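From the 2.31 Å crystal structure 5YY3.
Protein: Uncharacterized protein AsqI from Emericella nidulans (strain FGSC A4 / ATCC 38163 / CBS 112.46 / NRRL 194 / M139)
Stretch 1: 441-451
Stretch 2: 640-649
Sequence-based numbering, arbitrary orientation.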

# COMPACT_ATOMS: atom_id res chain seq x y z
N ASP A 441 34.44 2.63 2.94
CA ASP A 441 34.22 3.95 3.55
C ASP A 441 32.90 4.54 3.04
O ASP A 441 32.63 4.51 1.84
N GLY A 442 32.10 5.09 3.95
CA GLY A 442 30.88 5.78 3.56
C GLY A 442 29.68 4.87 3.42
O GLY A 442 28.67 5.25 2.85
N HIS A 443 29.78 3.64 3.92
CA HIS A 443 28.64 2.73 3.94
C HIS A 443 28.44 2.26 5.37
O HIS A 443 29.19 1.40 5.86
N ILE A 444 27.44 2.82 6.04
CA ILE A 444 27.19 2.50 7.43
C ILE A 444 25.78 1.92 7.65
O ILE A 444 24.95 1.89 6.73
N THR A 445 25.52 1.47 8.87
CA THR A 445 24.41 0.54 9.09
C THR A 445 23.56 0.81 10.34
O THR A 445 24.07 1.02 11.44
N THR A 446 22.25 0.78 10.15
CA THR A 446 21.30 0.82 11.25
C THR A 446 20.59 -0.52 11.31
O THR A 446 20.63 -1.30 10.36
N PHE A 447 19.92 -0.78 12.43
CA PHE A 447 19.12 -1.98 12.55
C PHE A 447 17.84 -1.70 13.33
O PHE A 447 17.78 -0.77 14.15
N LEU A 448 16.82 -2.49 13.05
CA LEU A 448 15.57 -2.42 13.77
C LEU A 448 15.42 -3.73 14.52
O LEU A 448 15.25 -4.76 13.90
N GLY A 449 15.54 -3.68 15.84
CA GLY A 449 15.29 -4.85 16.66
C GLY A 449 13.93 -4.73 17.32
O GLY A 449 13.18 -3.79 17.07
N PRO A 450 13.60 -5.70 18.18
CA PRO A 450 12.34 -5.72 18.92
C PRO A 450 12.19 -4.53 19.87
O PRO A 450 13.16 -4.08 20.49
N PRO A 451 10.97 -3.99 19.98
CA PRO A 451 10.77 -2.95 20.99
C PRO A 451 10.69 -3.60 22.35
O PRO A 451 10.32 -4.78 22.45
N THR A 640 29.82 12.47 0.48
CA THR A 640 28.58 11.70 0.48
C THR A 640 28.82 10.36 1.19
O THR A 640 29.93 9.86 1.20
N PHE A 641 27.80 9.82 1.83
CA PHE A 641 27.85 8.49 2.41
C PHE A 641 26.44 7.91 2.34
O PHE A 641 25.49 8.62 2.04
N LYS A 642 26.31 6.63 2.63
CA LYS A 642 25.02 6.01 2.57
C LYS A 642 24.71 5.30 3.87
O LYS A 642 25.58 4.69 4.50
N ILE A 643 23.46 5.40 4.29
CA ILE A 643 22.97 4.63 5.43
C ILE A 643 22.06 3.51 4.94
O ILE A 643 21.11 3.74 4.19
N TYR A 644 22.37 2.29 5.40
CA TYR A 644 21.66 1.07 5.05
C TYR A 644 20.81 0.58 6.22
O TYR A 644 21.29 0.42 7.34
N ARG A 645 19.54 0.32 5.93
CA ARG A 645 18.60 -0.17 6.91
C ARG A 645 18.60 -1.69 6.95
O ARG A 645 18.72 -2.35 5.91
N THR A 646 18.43 -2.23 8.15
CA THR A 646 18.56 -3.65 8.47
C THR A 646 17.51 -4.02 9.52
O THR A 646 17.07 -3.16 10.29
N THR A 647 17.09 -5.28 9.55
CA THR A 647 16.23 -5.78 10.62
C THR A 647 16.97 -6.83 11.47
O THR A 647 17.50 -7.79 10.92
N LYS A 648 17.02 -6.66 12.80
CA LYS A 648 17.60 -7.71 13.64
C LYS A 648 16.56 -8.29 14.59
O LYS A 648 16.24 -7.68 15.61
N PHE A 649 16.06 -9.47 14.23
CA PHE A 649 15.01 -10.15 14.98
C PHE A 649 15.45 -10.61 16.37
O PHE A 649 16.56 -11.15 16.56

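Two parallel strands, nearly 200 residues apart in sequence, lie edge to edge in this contact, joined by a backbone ladder and flanked by side chains that pack beside one another on both faces of the sheet. The ladder sets the register: Ile 444 N donates to Lys 642 O (3.1 Å), Tyr 644 N to Ile 444 O (2.9 Å) and Thr 446 N to Tyr 644 O (3.0 Å), placing Ile 444 beside Ile 643.

On the face carrying these two, the contact is apolar. Ile 444, with chi1 p and chi2 t, lays CG1 4.0 Å from CG1 of Ile 643 (chi1 m, chi2 t) and extends CD1 to 3.7 Å from CE2 of Phe 641, whose chi1 is p. Branched and aromatic side chains suit this buried layer because they fill it without leaving polar groups unpaired. Thr 446, chi1 p, fits here too: its methyl CG2 lies 3.6 Å from CG2 of Ile 643, while its hydroxyl is satisfied elsewhere in the structure.

The face with His 443, Thr 445 and Tyr 644 is more polar. His 443 and Tyr 644, both chi1 m, meet rim to rim, and ND1 of His 443 hydrogen-bonds OH of Tyr 644 at 2.7 Å; each side chain can donate or accept, and the proton's place is open. The tyrosine is long enough to reach across to the histidine.

Farther along, the Phe 447 ring (chi1 p) offers one face to Lys 648. That lysine's chi angles, m, t, m and t, bring NZ to 3.7 Å from the centroid of the Phe 447 ring, a cation-pi contact, with CE also over the face. A long aliphatic chain ending in a charge suits this exposed site. Near the start, Gly 442 adopts a positive phi, where a CB would be jammed against the preceding carbonyl.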

# COMPACT_ATOMS: atom_id res chain seq x y z
CB ASP A 441 35.36 4.93 3.21
CG ASP A 441 36.68 4.59 3.90
OD1 ASP A 441 36.70 3.71 4.80
OD2 ASP A 441 37.69 5.24 3.55
CB HIS A 443 28.82 1.54 2.98
CG HIS A 443 28.99 1.95 1.54
ND1 HIS A 443 28.00 1.77 0.60
CD2 HIS A 443 30.01 2.58 0.91
CE1 HIS A 443 28.41 2.26 -0.56
NE2 HIS A 443 29.62 2.76 -0.40
CB ILE A 444 27.43 3.73 8.33
CG1 ILE A 444 26.48 4.87 7.95
CG2 ILE A 444 28.89 4.21 8.20
CD1 ILE A 444 26.70 6.15 8.80
CB THR A 445 24.96 -0.89 9.16
OG1 THR A 445 25.82 -1.09 8.05
CG2 THR A 445 23.84 -1.91 9.12
CB THR A 446 20.28 1.93 11.06
OG1 THR A 446 19.48 1.63 9.91
CG2 THR A 446 20.99 3.27 10.87
CB PHE A 447 19.92 -3.11 13.22
CG PHE A 447 20.62 -2.72 14.50
CD1 PHE A 447 19.94 -2.75 15.71
CD2 PHE A 447 21.96 -2.35 14.49
CE1 PHE A 447 20.59 -2.39 16.90
CE2 PHE A 447 22.61 -2.00 15.67
CZ PHE A 447 21.92 -2.02 16.88
CB LEU A 448 14.39 -2.17 12.82
CG LEU A 448 14.50 -0.77 12.19
CD1 LEU A 448 14.01 -0.71 10.77
CD2 LEU A 448 13.77 0.27 13.05
CB PRO A 450 12.42 -7.03 19.71
CG PRO A 450 13.46 -7.85 19.01
CD PRO A 450 14.44 -6.86 18.49
CB PRO A 451 9.42 -2.33 20.60
CG PRO A 451 8.68 -3.48 19.92
CD PRO A 451 9.76 -4.29 19.20
CB THR A 640 28.05 11.48 -0.95
OG1 THR A 640 28.03 12.74 -1.64
CG2 THR A 640 26.60 10.96 -0.93
CB PHE A 641 28.36 8.49 3.85
CG PHE A 641 27.44 9.17 4.83
CD1 PHE A 641 27.37 10.55 4.90
CD2 PHE A 641 26.66 8.43 5.71
CE1 PHE A 641 26.53 11.18 5.81
CE2 PHE A 641 25.83 9.05 6.62
CZ PHE A 641 25.77 10.43 6.67
CB LYS A 642 24.95 5.02 1.39
CG LYS A 642 24.95 5.68 0.00
CD LYS A 642 24.71 4.64 -1.09
CE LYS A 642 25.11 5.14 -2.47
NZ LYS A 642 24.66 4.20 -3.54
CB ILE A 643 22.21 5.53 6.42
CG1 ILE A 643 23.11 6.70 6.80
CG2 ILE A 643 21.81 4.74 7.64
CD1 ILE A 643 22.44 7.68 7.73
CB TYR A 644 22.64 -0.05 4.65
CG TYR A 644 23.41 0.21 3.38
CD1 TYR A 644 24.44 1.16 3.35
CD2 TYR A 644 23.13 -0.50 2.21
CE1 TYR A 644 25.15 1.40 2.18
CE2 TYR A 644 23.83 -0.26 1.04
CZ TYR A 644 24.84 0.69 1.03
OH TYR A 644 25.54 0.93 -0.12
CB ARG A 645 17.20 0.34 6.58
CG ARG A 645 16.15 0.03 7.60
CD ARG A 645 14.88 0.77 7.26
NE ARG A 645 14.14 0.17 6.17
CZ ARG A 645 13.61 0.85 5.16
NH1 ARG A 645 13.77 2.18 5.10
NH2 ARG A 645 12.93 0.22 4.21
CB THR A 646 20.00 -3.94 8.96
OG1 THR A 646 20.80 -4.39 7.86
CG2 THR A 646 20.07 -4.93 10.10
CB THR A 647 14.96 -6.43 10.05
OG1 THR A 647 14.30 -5.50 9.18
CG2 THR A 647 14.02 -6.80 11.18
CB LYS A 648 18.80 -7.19 14.44
CG LYS A 648 19.96 -6.78 13.56
CD LYS A 648 21.31 -6.87 14.27
CE LYS A 648 21.37 -6.04 15.55
NZ LYS A 648 22.80 -5.72 15.88
CB PHE A 649 14.50 -11.34 14.15
CG PHE A 649 13.76 -10.94 12.90
CD1 PHE A 649 12.46 -10.45 12.98
CD2 PHE A 649 14.35 -11.04 11.65
CE1 PHE A 649 11.78 -10.06 11.83
CE2 PHE A 649 13.67 -10.67 10.50
CZ PHE A 649 12.39 -10.18 10.59